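Local coordinates for maltose ABC transporter, periplasmic maltose-binding protein (Thermotoga maritima, PDB 2GHA), which binds maltotriose in the cleft of a periplasmic binding protein fold and probably hands the sugar to a maltose ABC transporter, at residues F81-N86 with I286-T291; F95-K100 with P332-M337; I111-N116 with M225-P230; P123-D128 with I248-P253; G254-P259 with A325-P330. All coordinates share one frame; numbering follows the deposited sequence. Where two conformers were deposited one is given.

Contact 1: residues F81-N86 with I286-T291; sequences FSDLKN and IAKKET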
# COMPACT_ATOMS: atom_id res chain seq x y z
N PHE A 81 16.06 19.12 -8.07
CA PHE A 81 15.21 20.32 -7.99
C PHE A 81 15.36 20.91 -6.58
O PHE A 81 15.84 20.23 -5.68
CB PHE A 81 13.74 19.97 -8.32
CG PHE A 81 13.15 18.88 -7.46
CD1 PHE A 81 12.28 19.20 -6.41
CD2 PHE A 81 13.47 17.53 -7.69
CE1 PHE A 81 11.76 18.18 -5.60
CE2 PHE A 81 12.95 16.52 -6.89
CZ PHE A 81 12.09 16.85 -5.85
N SER A 82 14.97 22.17 -6.42
CA SER A 82 15.24 22.90 -5.19
C SER A 82 14.66 22.25 -3.95
O SER A 82 15.26 22.28 -2.90
CB SER A 82 14.77 24.35 -5.29
OG SER A 82 13.39 24.44 -5.56
N ASP A 83 13.48 21.65 -4.07
CA ASP A 83 12.83 21.04 -2.91
C ASP A 83 13.30 19.60 -2.60
O ASP A 83 12.85 19.01 -1.63
CB ASP A 83 11.32 21.08 -3.08
CG ASP A 83 10.76 22.46 -2.82
OD1 ASP A 83 10.47 22.77 -1.66
OD2 ASP A 83 10.59 23.22 -3.79
N LEU A 84 14.22 19.05 -3.39
CA LEU A 84 14.67 17.65 -3.16
C LEU A 84 15.09 17.43 -1.71
O LEU A 84 14.73 16.41 -1.10
CB LEU A 84 15.80 17.31 -4.11
CG LEU A 84 16.46 15.93 -4.03
CD1 LEU A 84 15.45 14.89 -4.45
CD2 LEU A 84 17.72 15.86 -4.90
N LYS A 85 15.86 18.37 -1.16
CA LYS A 85 16.39 18.26 0.18
C LYS A 85 15.29 18.10 1.23
O LYS A 85 15.56 17.59 2.31
CB LYS A 85 17.24 19.48 0.54
CG LYS A 85 16.43 20.80 0.63
CD LYS A 85 17.29 21.96 1.11
CE LYS A 85 16.51 23.26 1.36
NZ LYS A 85 15.57 23.22 2.55
N ASN A 86 14.08 18.56 0.92
CA ASN A 86 13.00 18.58 1.90
C ASN A 86 12.26 17.25 2.08
O ASN A 86 11.40 17.16 2.98
CB ASN A 86 12.01 19.69 1.53
CG ASN A 86 12.68 21.06 1.52
OD1 ASN A 86 13.43 21.38 2.48
ND2 ASN A 86 12.44 21.87 0.49
N ILE A 286 3.58 20.72 -6.88
CA ILE A 286 3.17 19.56 -6.07
C ILE A 286 4.12 19.37 -4.90
O ILE A 286 3.68 19.08 -3.79
CB ILE A 286 3.00 18.29 -6.94
CG1 ILE A 286 1.84 18.48 -7.92
CG2 ILE A 286 2.80 17.05 -6.10
CD1 ILE A 286 0.51 18.73 -7.28
N ALA A 287 5.41 19.58 -5.14
CA ALA A 287 6.44 19.28 -4.14
C ALA A 287 6.52 20.26 -2.98
O ALA A 287 7.25 20.00 -2.00
CB ALA A 287 7.82 19.16 -4.82
N LYS A 288 5.84 21.40 -3.06
CA LYS A 288 5.98 22.44 -2.06
C LYS A 288 5.32 22.03 -0.76
O LYS A 288 4.46 21.18 -0.74
CB LYS A 288 5.37 23.75 -2.55
CG LYS A 288 6.01 24.30 -3.79
CD LYS A 288 7.49 24.63 -3.59
CE LYS A 288 8.15 25.15 -4.86
NZ LYS A 288 9.58 25.58 -4.55
N LYS A 289 5.77 22.66 0.33
CA LYS A 289 5.27 22.38 1.67
C LYS A 289 3.75 22.47 1.79
O LYS A 289 3.10 21.52 2.26
CB LYS A 289 5.90 23.32 2.70
CG LYS A 289 5.46 23.02 4.11
CD LYS A 289 6.34 23.76 5.13
CE LYS A 289 6.26 25.26 5.00
NZ LYS A 289 6.81 25.97 6.21
N GLU A 290 3.18 23.62 1.45
CA GLU A 290 1.72 23.73 1.52
C GLU A 290 1.03 22.66 0.67
O GLU A 290 0.03 22.08 1.11
CB GLU A 290 1.21 25.10 1.07
CG GLU A 290 1.27 26.17 2.16
CD GLU A 290 0.47 27.38 1.77
OE1 GLU A 290 -0.77 27.22 1.64
OE2 GLU A 290 1.11 28.45 1.56
N THR A 291 1.52 22.41 -0.55
CA THR A 291 0.82 21.48 -1.44
C THR A 291 0.85 20.06 -0.87
O THR A 291 -0.14 19.34 -0.86
CB THR A 291 1.41 21.52 -2.86
OG1 THR A 291 1.60 22.90 -3.20
CG2 THR A 291 0.44 20.87 -3.88
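The salt bridge between Asp83 and Lys288 is the polar tie between the loop 81-86 and the junction 286-291. Lys288 NZ lies 2.7 Å from Asp83 OD2 and meets that oxygen on its syn lone pair. The lysine starts out pointing away from the loop; a bend at its second torsion (chi2 -62°) turns the chain back, and the extended remainder carries NZ up to OD2, the two side chains crossing at about a right angle. Asp83 OD1 has partners of its own: a salt bridge to Arg305, and a weak hydrogen bond from Asn86 ND2 at 3.1 Å. With an alanine here in place of Asp83, Lys288 and Arg305 would probably lose the carboxylate they share, and the lysine chain would be freer to turn.

The contact ties a beta turn to the short linker between helix 275-286 and helix 289-298, in what is probably the N-terminal lobe of the binding protein. Phe81 to Leu84 form the turn, of type I, closed by Leu84 N to Phe81 O at 3.0 Å, while Ala287 and Lys288 make the linker, Lys288 taking the N-cap position.

The apolar part is small. Phe81 CE1 approaches Ala287 CB obliquely at 4.1 Å, and the methyl also faces Asp83, CB to CB at 4.4 Å; the short methyl of alanine fits this buried spot between ring and aspartate.

Contact 2: residues F95-K100 with P332-M337; sequences FSYGGK and PNVPQM
Strand 96-97 and the loop 332-337 come nearest at Tyr97 and Asn333, whose CA atoms are 7.7 Å apart, too far for backbone-to-backbone bonds, so side chains must span the gap. Asn333 bridges it with its amide: ND2 donates to Ser96 O at 2.9 Å, with an N-H...O angle of 152°. The acceptor lies near the plane of the amide, whereas the donor sits above the plane of the Ser96 carbonyl. The same ND2 also bonds to Ala94 O, so one asparagine grips two carbonyls where the chain leaves helix 89-94. Its CG stands between the backbone N and the carbonyl carbon (chi1 79°), which aims the amide at the strand.

Strand 96-97 pairs antiparallel with strand 100-109 through a type I' turn, in which Gly98 and Gly99 accept the positive phi angles; this hairpin belongs to the mixed sheet that also holds strand 329-330, just before the loop.

The CG of Tyr97 is trans to the backbone N (chi1 -178°), and the ring reaches Val334 and Pro335 obliquely. Asn333 OD1 comes to the ring edge at CD1, 3.8 Å away. Pro335 CD approaches the phenol end, 3.8 Å from CE1 and 3.3 Å from OH of Tyr97, the rigid proline crossing the tyrosine at about a right angle. With a serine in place of Tyr97, Pro335 CD would probably lose the ring it rests on and a gap would open beside Val71.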
# COMPACT_ATOMS: atom_id res chain seq x y z
N PHE A 95 11.80 5.48 -4.39
CA PHE A 95 11.46 5.87 -5.75
C PHE A 95 12.67 5.98 -6.68
O PHE A 95 12.58 6.57 -7.78
CB PHE A 95 10.65 7.16 -5.74
CG PHE A 95 9.18 6.91 -5.68
CD1 PHE A 95 8.50 6.56 -6.83
CD2 PHE A 95 8.52 6.92 -4.48
CE1 PHE A 95 7.19 6.28 -6.80
CE2 PHE A 95 7.19 6.64 -4.43
CZ PHE A 95 6.52 6.31 -5.58
N SER A 96 13.79 5.37 -6.27
CA SER A 96 15.02 5.41 -7.06
C SER A 96 15.41 4.03 -7.51
O SER A 96 15.21 3.04 -6.81
CB SER A 96 16.17 6.05 -6.24
OG SER A 96 15.85 7.41 -5.90
N TYR A 97 15.95 3.95 -8.71
CA TYR A 97 16.34 2.65 -9.26
C TYR A 97 17.50 2.87 -10.22
O TYR A 97 17.55 3.86 -10.93
CB TYR A 97 15.16 1.99 -9.99
CG TYR A 97 15.51 0.62 -10.54
CD1 TYR A 97 15.49 -0.51 -9.71
CD2 TYR A 97 15.92 0.47 -11.86
CE1 TYR A 97 15.86 -1.76 -10.21
CE2 TYR A 97 16.27 -0.76 -12.34
CZ TYR A 97 16.24 -1.86 -11.54
OH TYR A 97 16.62 -3.08 -12.08
N GLY A 98 18.49 1.99 -10.17
CA GLY A 98 19.64 2.11 -11.07
C GLY A 98 20.32 3.47 -11.03
O GLY A 98 20.80 3.97 -12.05
N GLY A 99 20.35 4.10 -9.85
CA GLY A 99 21.06 5.36 -9.62
C GLY A 99 20.30 6.65 -9.93
O GLY A 99 20.85 7.75 -9.78
N LYS A 100 19.05 6.51 -10.37
CA LYS A 100 18.24 7.66 -10.76
C LYS A 100 16.96 7.73 -9.93
O LYS A 100 16.44 6.73 -9.49
CB LYS A 100 17.91 7.62 -12.25
CG LYS A 100 19.17 7.61 -13.15
CD LYS A 100 18.85 7.70 -14.63
CE LYS A 100 20.10 7.96 -15.47
NZ LYS A 100 19.76 8.32 -16.89
N PRO A 332 10.16 -4.39 -2.01
CA PRO A 332 11.14 -4.24 -3.08
C PRO A 332 10.59 -3.45 -4.25
O PRO A 332 9.38 -3.49 -4.50
CB PRO A 332 11.41 -5.68 -3.52
CG PRO A 332 11.00 -6.52 -2.35
CD PRO A 332 9.90 -5.80 -1.67
N ASN A 333 11.47 -2.73 -4.95
CA ASN A 333 11.12 -2.01 -6.16
C ASN A 333 11.78 -2.58 -7.40
O ASN A 333 11.64 -2.03 -8.48
CB ASN A 333 11.32 -0.48 -6.03
CG ASN A 333 12.76 -0.03 -6.19
OD1 ASN A 333 13.65 -0.84 -6.39
ND2 ASN A 333 12.98 1.28 -6.11
N VAL A 334 12.48 -3.69 -7.25
CA VAL A 334 13.17 -4.33 -8.36
C VAL A 334 12.15 -4.88 -9.37
O VAL A 334 10.99 -5.16 -9.02
CB VAL A 334 14.16 -5.45 -7.87
CG1 VAL A 334 15.26 -4.84 -7.02
CG2 VAL A 334 13.46 -6.54 -7.10
N PRO A 335 12.55 -5.04 -10.65
CA PRO A 335 11.59 -5.51 -11.64
C PRO A 335 10.93 -6.86 -11.29
O PRO A 335 9.78 -7.11 -11.66
CB PRO A 335 12.44 -5.66 -12.91
CG PRO A 335 13.65 -4.90 -12.70
CD PRO A 335 13.88 -4.78 -11.24
N GLN A 336 11.70 -7.73 -10.63
CA GLN A 336 11.27 -9.07 -10.28
C GLN A 336 10.07 -9.09 -9.31
O GLN A 336 9.35 -10.09 -9.22
CB GLN A 336 12.45 -9.87 -9.72
CG GLN A 336 13.55 -10.12 -10.75
CD GLN A 336 14.60 -9.01 -10.86
OE1 GLN A 336 14.50 -7.97 -10.20
NE2 GLN A 336 15.63 -9.25 -11.66
N MET A 337 9.82 -7.97 -8.62
CA MET A 337 8.73 -7.91 -7.66
C MET A 337 7.42 -8.14 -8.40
O MET A 337 6.48 -8.65 -7.82
CB MET A 337 8.72 -6.58 -6.88
CG MET A 337 7.82 -6.57 -5.64
SD MET A 337 8.32 -7.85 -4.49
CE MET A 337 6.85 -7.96 -3.45

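Contact 3: residues I111-N116 with M225-P230; sequences IALIYN and MIINGP
Strands 112-116 and 223-228 are the two inner strands of the four-stranded mixed sheet, and this contact is their antiparallel pairing. Two hydrogen-bonded pairs hold the backbones. Ala112 and Asn228 exchange bonds of 2.9 Å (Ala112 N to Asn228 O) and 3.0 Å (Asn228 N to Ala112 O); Ile114 and Ile226 do the same, both at 2.9 Å, from Ile114 N to Ile226 O and from Ile226 N to Ile114 O. At the non-hydrogen-bonded pairs, CA-H groups fill in, as where Ile227 CA meets Ala112 O at 3.2 Å.

Aliphatic and beta-branched residues suit such buried strands, and they sort onto two faces. On the face of Ala112, Ile114, Ile226 and Asn228, Ile114 CB rests 3.8 Å from Ile226 CG1, and its CD1, with CG1 anti to the carbonyl carbon (chi1 -55°), stretches alongside the backbone to Asn228 CB. Helix 316-326 covers this side with Phe321. On the other face Leu113 CD1 touches Met225 CB, Tyr115 CB touches Met225 CG, and helix 127-140 packs on Leu113 and Met225. Just before the strand, Ile111 CD1 meets Ile227 CG2 at 3.6 Å.

Asn228 ND2 bonds to the hydroxyls of Tyr236 and Tyr211, and the side chain lies about 6 Å from a bound glucose unit. A central sheet layered between helices, here with the Asn228 end of strand 223-228 near the ligand, is characteristic of a periplasmic binding protein lobe.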
# COMPACT_ATOMS: atom_id res chain seq x y z
N ILE A 111 -0.09 -1.08 6.60
CA ILE A 111 -1.36 -1.50 7.13
C ILE A 111 -1.20 -1.70 8.64
O ILE A 111 -0.06 -1.85 9.16
CB ILE A 111 -1.97 -2.77 6.44
CG1 ILE A 111 -1.07 -3.99 6.62
CG2 ILE A 111 -2.27 -2.47 4.95
CD1 ILE A 111 -1.55 -5.20 5.82
N ALA A 112 -2.32 -1.66 9.33
CA ALA A 112 -2.36 -1.69 10.78
C ALA A 112 -3.73 -2.20 11.18
O ALA A 112 -4.58 -2.43 10.32
CB ALA A 112 -2.12 -0.32 11.32
N LEU A 113 -3.94 -2.38 12.47
CA LEU A 113 -5.25 -2.68 13.00
C LEU A 113 -6.06 -1.40 13.09
O LEU A 113 -5.67 -0.45 13.79
CB LEU A 113 -5.14 -3.29 14.40
CG LEU A 113 -6.44 -3.88 14.96
CD1 LEU A 113 -6.76 -5.19 14.28
CD2 LEU A 113 -6.29 -4.05 16.48
N ILE A 114 -7.20 -1.38 12.41
CA ILE A 114 -8.13 -0.28 12.53
C ILE A 114 -9.33 -0.88 13.22
O ILE A 114 -9.84 -1.93 12.82
CB ILE A 114 -8.49 0.31 11.14
CG1 ILE A 114 -7.20 0.72 10.42
CG2 ILE A 114 -9.44 1.53 11.28
CD1 ILE A 114 -7.43 1.18 8.99
N TYR A 115 -9.79 -0.22 14.29
CA TYR A 115 -10.84 -0.81 15.11
C TYR A 115 -11.92 0.22 15.42
O TYR A 115 -11.66 1.42 15.48
CB TYR A 115 -10.25 -1.46 16.36
CG TYR A 115 -9.55 -0.51 17.28
CD1 TYR A 115 -10.18 -0.02 18.41
CD2 TYR A 115 -8.25 -0.07 17.01
CE1 TYR A 115 -9.55 0.88 19.26
CE2 TYR A 115 -7.61 0.84 17.86
CZ TYR A 115 -8.26 1.31 18.99
OH TYR A 115 -7.59 2.22 19.80
N ASN A 116 -13.16 -0.26 15.51
CA ASN A 116 -14.31 0.57 15.79
C ASN A 116 -14.51 0.54 17.29
O ASN A 116 -14.85 -0.50 17.86
CB ASN A 116 -15.53 0.02 15.03
CG ASN A 116 -16.81 0.87 15.21
OD1 ASN A 116 -17.02 1.51 16.25
ND2 ASN A 116 -17.68 0.86 14.20
N MET A 225 -13.09 -4.88 13.78
CA MET A 225 -11.64 -4.79 13.60
C MET A 225 -11.27 -5.19 12.18
O MET A 225 -11.77 -6.20 11.66
CB MET A 225 -10.93 -5.76 14.55
CG MET A 225 -11.05 -5.41 16.04
SD MET A 225 -10.29 -6.60 17.17
CE MET A 225 -11.33 -8.03 16.91
N ILE A 226 -10.33 -4.46 11.60
CA ILE A 226 -9.77 -4.82 10.29
C ILE A 226 -8.27 -4.57 10.25
O ILE A 226 -7.73 -3.91 11.14
CB ILE A 226 -10.43 -4.04 9.13
CG1 ILE A 226 -10.14 -2.54 9.23
CG2 ILE A 226 -11.95 -4.31 9.07
CD1 ILE A 226 -10.66 -1.72 8.01
N ILE A 227 -7.62 -5.15 9.24
CA ILE A 227 -6.22 -4.82 8.97
C ILE A 227 -6.20 -4.13 7.62
O ILE A 227 -6.46 -4.76 6.59
CB ILE A 227 -5.29 -6.04 8.97
CG1 ILE A 227 -5.20 -6.64 10.39
CG2 ILE A 227 -3.89 -5.64 8.47
CD1 ILE A 227 -4.42 -7.88 10.50
N ASN A 228 -5.93 -2.83 7.65
CA ASN A 228 -5.98 -1.96 6.47
C ASN A 228 -5.06 -0.77 6.70
O ASN A 228 -4.52 -0.61 7.80
CB ASN A 228 -7.43 -1.50 6.21
CG ASN A 228 -7.69 -1.10 4.75
OD1 ASN A 228 -6.79 -1.15 3.90
ND2 ASN A 228 -8.92 -0.68 4.47
N GLY A 229 -4.87 0.02 5.65
CA GLY A 229 -3.92 1.11 5.64
C GLY A 229 -4.54 2.50 5.79
O GLY A 229 -5.77 2.70 5.82
N PRO A 230 -3.67 3.51 5.86
CA PRO A 230 -4.13 4.87 6.12
C PRO A 230 -4.98 5.48 5.01
O PRO A 230 -5.71 6.46 5.24
CB PRO A 230 -2.82 5.64 6.34
CG PRO A 230 -1.79 4.89 5.59
CD PRO A 230 -2.19 3.43 5.74

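Contact 4: residues P123-D128 with I248-P253; sequences PPKTMD and IPDLEP
Backbone hydrogen bonds from the residues flanking Thr126 hold both sides of Asp250. Lys125 O receives Asp250 N at 3.2 Å, and Met127 N gives a bond to Asp250 O at 2.9 Å. Together they make a single beta-type bridge between Thr126 and Asp250, too short to count as a strand. A water continues the line, accepting from Asp128 N and donating to Leu251 O.

The charged pair lies on the outer side. Lys125 NZ and Asp250 OD2 form a long salt bridge of 3.5 Å, and a second water sits between them, accepting from NZ and donating to OD2. The lysine sets off away from the partner segment, and bends at chi3 and chi4 (74° and 54°) bring its ammonium end back beside the carboxylate.

This is the start of helix 127-140, reached from strand 112-116 of the central sheet. Thr126 is its N-cap: OG1 accepts from Glu129 N. The segment 248-253 follows strand 243-246 at the edge of that sheet, so the contact joins a helix start to the loop leaving a neighbouring strand.

Apolar contacts fill the inner side. Pro249 CB presses on the carbonyl group of Thr126, 3.3 Å from Thr126 C, while Pro249 CG lies 4.0 Å from Pro124 CG, the meeting of two compact apolar rings. Met127, bent at both chi2 and chi3, curls its flexible chain round the loop: SD comes 4.1 Å from Pro249 CD, and CG lies against Leu251 CD2. Phe161 of helix 155-164 backs both Met127 and Leu251.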
# COMPACT_ATOMS: atom_id res chain seq x y z
N PRO A 123 -7.96 -1.83 21.94
CA PRO A 123 -7.59 -2.84 20.95
C PRO A 123 -6.84 -4.02 21.56
O PRO A 123 -6.19 -3.85 22.60
CB PRO A 123 -6.71 -2.06 19.98
CG PRO A 123 -6.06 -1.01 20.82
CD PRO A 123 -7.12 -0.62 21.84
N PRO A 124 -6.94 -5.21 20.93
CA PRO A 124 -6.19 -6.38 21.39
C PRO A 124 -4.68 -6.25 21.24
O PRO A 124 -4.20 -5.67 20.26
CB PRO A 124 -6.73 -7.52 20.51
CG PRO A 124 -7.24 -6.83 19.27
CD PRO A 124 -7.78 -5.51 19.75
N LYS A 125 -3.93 -6.79 22.20
CA LYS A 125 -2.46 -6.72 22.19
C LYS A 125 -1.80 -7.94 21.51
O LYS A 125 -0.65 -7.86 21.06
CB LYS A 125 -1.93 -6.54 23.63
CG LYS A 125 -0.59 -5.80 23.70
CD LYS A 125 0.18 -6.08 25.01
CE LYS A 125 0.81 -7.49 25.03
NZ LYS A 125 1.70 -7.75 23.84
N THR A 126 -2.52 -9.05 21.42
CA THR A 126 -2.01 -10.25 20.76
C THR A 126 -3.05 -10.80 19.82
O THR A 126 -4.24 -10.49 19.97
CB THR A 126 -1.70 -11.37 21.75
OG1 THR A 126 -2.91 -11.83 22.35
CG2 THR A 126 -0.74 -10.86 22.83
N MET A 127 -2.62 -11.64 18.88
CA MET A 127 -3.56 -12.27 17.95
C MET A 127 -4.52 -13.20 18.69
O MET A 127 -5.67 -13.33 18.31
CB MET A 127 -2.85 -12.98 16.79
CG MET A 127 -2.23 -12.04 15.73
SD MET A 127 -3.44 -10.98 14.87
CE MET A 127 -4.50 -12.22 14.13
N ASP A 128 -4.06 -13.84 19.77
CA ASP A 128 -4.96 -14.70 20.54
C ASP A 128 -6.11 -13.89 21.13
O ASP A 128 -7.25 -14.34 21.14
CB ASP A 128 -4.21 -15.46 21.64
CG ASP A 128 -3.43 -16.66 21.10
OD1 ASP A 128 -3.76 -17.17 20.01
OD2 ASP A 128 -2.46 -17.09 21.75
N ILE A 248 -0.84 -4.09 14.28
CA ILE A 248 -1.44 -5.41 14.22
C ILE A 248 -0.99 -6.09 15.52
O ILE A 248 0.15 -5.92 15.92
CB ILE A 248 -0.95 -6.17 12.98
CG1 ILE A 248 -1.41 -5.46 11.71
CG2 ILE A 248 -1.45 -7.63 12.99
CD1 ILE A 248 -0.73 -5.88 10.48
N PRO A 249 -1.90 -6.79 16.22
CA PRO A 249 -1.47 -7.47 17.44
C PRO A 249 -0.31 -8.45 17.23
O PRO A 249 -0.21 -9.05 16.17
CB PRO A 249 -2.73 -8.19 17.89
CG PRO A 249 -3.85 -7.40 17.29
CD PRO A 249 -3.33 -7.00 15.96
N ASP A 250 0.58 -8.55 18.21
CA ASP A 250 1.73 -9.45 18.12
C ASP A 250 1.25 -10.86 17.80
O ASP A 250 0.21 -11.29 18.30
CB ASP A 250 2.57 -9.45 19.42
CG ASP A 250 3.32 -8.12 19.66
OD1 ASP A 250 3.65 -7.41 18.69
OD2 ASP A 250 3.56 -7.78 20.84
N LEU A 251 1.99 -11.56 16.96
CA LEU A 251 1.55 -12.86 16.43
C LEU A 251 1.53 -13.85 17.58
O LEU A 251 0.62 -14.66 17.72
CB LEU A 251 2.46 -13.33 15.31
CG LEU A 251 2.60 -12.35 14.14
CD1 LEU A 251 3.46 -12.94 13.08
CD2 LEU A 251 1.21 -11.92 13.57
N GLU A 252 2.55 -13.72 18.42
CA GLU A 252 2.65 -14.42 19.69
C GLU A 252 3.56 -13.55 20.56
O GLU A 252 4.18 -12.62 20.07
CB GLU A 252 3.16 -15.85 19.47
CG GLU A 252 4.51 -15.98 18.79
CD GLU A 252 4.96 -17.43 18.69
OE1 GLU A 252 4.49 -18.17 17.80
OE2 GLU A 252 5.81 -17.81 19.53
N PRO A 253 3.61 -13.81 21.88
CA PRO A 253 4.33 -12.95 22.80
C PRO A 253 5.75 -12.59 22.32
O PRO A 253 6.56 -13.46 22.07
CB PRO A 253 4.35 -13.78 24.08
CG PRO A 253 3.04 -14.48 24.01
CD PRO A 253 2.98 -14.93 22.60
O HOH W 1 4.09 -9.36 22.93
O HOH W 2 -1.18 -14.50 20.10

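Contact 5: residues G254-P259 with A325-P330; sequences GVPARP and AANGIP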
# COMPACT_ATOMS: atom_id res chain seq x y z
N GLY A 254 5.98 -11.30 22.14
CA GLY A 254 7.29 -10.77 21.75
C GLY A 254 7.63 -10.86 20.26
O GLY A 254 8.76 -10.55 19.88
N VAL A 255 6.67 -11.29 19.44
CA VAL A 255 6.90 -11.54 18.01
C VAL A 255 5.92 -10.66 17.26
O VAL A 255 4.75 -11.04 17.09
CB VAL A 255 6.66 -13.01 17.64
CG1 VAL A 255 6.75 -13.23 16.12
CG2 VAL A 255 7.67 -13.92 18.39
N PRO A 256 6.37 -9.47 16.86
CA PRO A 256 5.49 -8.53 16.21
C PRO A 256 5.13 -8.92 14.78
O PRO A 256 5.91 -9.58 14.08
CB PRO A 256 6.29 -7.23 16.21
CG PRO A 256 7.65 -7.58 16.38
CD PRO A 256 7.71 -8.89 17.08
N ALA A 257 3.95 -8.47 14.36
CA ALA A 257 3.64 -8.47 12.94
C ALA A 257 4.59 -7.51 12.23
O ALA A 257 4.96 -6.47 12.79
CB ALA A 257 2.23 -8.04 12.71
N ARG A 258 4.93 -7.83 10.99
CA ARG A 258 5.84 -6.98 10.21
C ARG A 258 5.27 -6.68 8.82
O ARG A 258 5.51 -7.40 7.85
CB ARG A 258 7.22 -7.62 10.11
CG ARG A 258 7.84 -7.90 11.48
CD ARG A 258 9.32 -8.22 11.36
NE ARG A 258 10.11 -7.03 11.03
CZ ARG A 258 11.39 -7.06 10.67
NH1 ARG A 258 12.05 -8.21 10.59
NH2 ARG A 258 12.01 -5.91 10.40
N PRO A 259 4.48 -5.59 8.71
CA PRO A 259 3.84 -5.29 7.44
C PRO A 259 4.82 -4.77 6.37
O PRO A 259 5.92 -4.31 6.67
CB PRO A 259 2.88 -4.16 7.81
CG PRO A 259 3.56 -3.47 8.94
CD PRO A 259 4.17 -4.58 9.74
N ALA A 325 4.39 0.80 11.04
CA ALA A 325 5.45 0.87 10.01
C ALA A 325 6.83 0.65 10.60
O ALA A 325 7.75 0.16 9.90
CB ALA A 325 5.44 2.17 9.29
N ALA A 326 6.99 0.98 11.88
CA ALA A 326 8.29 0.76 12.54
C ALA A 326 8.71 -0.71 12.55
O ALA A 326 9.90 -0.99 12.50
CB ALA A 326 8.30 1.33 13.94
N ASN A 327 7.77 -1.66 12.61
CA ASN A 327 8.12 -3.09 12.55
C ASN A 327 8.12 -3.64 11.13
O ASN A 327 8.31 -4.84 10.93
CB ASN A 327 7.16 -3.91 13.42
CG ASN A 327 7.32 -3.60 14.93
OD1 ASN A 327 8.44 -3.43 15.42
ND2 ASN A 327 6.20 -3.51 15.63
N GLY A 328 7.93 -2.76 10.15
CA GLY A 328 7.71 -3.17 8.76
C GLY A 328 8.93 -3.27 7.86
O GLY A 328 10.05 -2.88 8.22
N ILE A 329 8.68 -3.72 6.63
CA ILE A 329 9.71 -4.01 5.64
C ILE A 329 9.31 -3.33 4.32
O ILE A 329 8.25 -3.65 3.78
CB ILE A 329 9.76 -5.55 5.45
CG1 ILE A 329 10.23 -6.21 6.76
CG2 ILE A 329 10.63 -5.97 4.25
CD1 ILE A 329 10.11 -7.66 6.78
N PRO A 330 10.12 -2.37 3.79
CA PRO A 330 9.73 -1.76 2.51
C PRO A 330 9.57 -2.79 1.39
O PRO A 330 10.35 -3.74 1.28
CB PRO A 330 10.89 -0.80 2.20
CG PRO A 330 11.42 -0.44 3.55
CD PRO A 330 11.36 -1.74 4.30
O HOH W 3 3.84 -4.68 14.47
O HOH W 4 11.19 -2.95 10.81
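Arg258, in the conformer described, lays its guanidinium across the side chain of Ile329, whose CD1 sits over the centre of one face, 4.1 Å above the plane, the two chains crossing at about a right angle. The edge of the same group does the polar work. NE donates to Asn327 O at 2.8 Å with an N-H...O angle of 160°, the oxygen lying close to the guanidinium plane. A bend at chi3 (72°) turns the group to meet both partners. At the same edge NH2 donates to a water that in turn donates to Ala326 O and Gly328 O, so the arginine gathers, directly or through water, carbonyls at and just after the end of helix 316-326.

The segment 325-330 carries the chain from that helix into strand 329-330, which runs parallel to strand 260-268. The bond from Ile329 N to Pro259 O, 2.8 Å long, continues that pairing back to the residue before strand 260-268. Gly328 fits the tight passage: its CA is only 3.0 Å from Pro259 O, and a side chain there would run into that oxygen.

Asn327 spans the other end of the contact. Its CB lies 3.4 Å from Ala257 O, and ND2 rests against Pro256 CB at 3.8 Å. A second water, donating to Ala257 O and accepting from Asn327 ND2, completes the link, giving the amide a polar partner beside an apolar ring. Phe163 of helix 155-164 packs against both Arg258 and Ile329.

Contacts 3, 4 and 5 cluster, their centres 12 to 14 Å apart, around the four-stranded sheet. Strand 112-116 of contact 3 leads to helix 127-140 of contact 4, and Ile248 and Asp250 of contact 4 meet Ala257 and Pro256 of contact 5. Contacts 1 and 2 lie away from this cluster, 22 Å apart between centres; contact 2 includes strand 96-97 of the larger sheet, which contact 5 reaches through strand 329-330. Along the chain the segments of contacts 3 and 4 alternate, both contacts fall between the segments of contact 1, and contact 3 closes before contact 5 opens. Contact 5 probably lies where the chain passes between lobes, consistent with a hinged cleft closing on maltotriose.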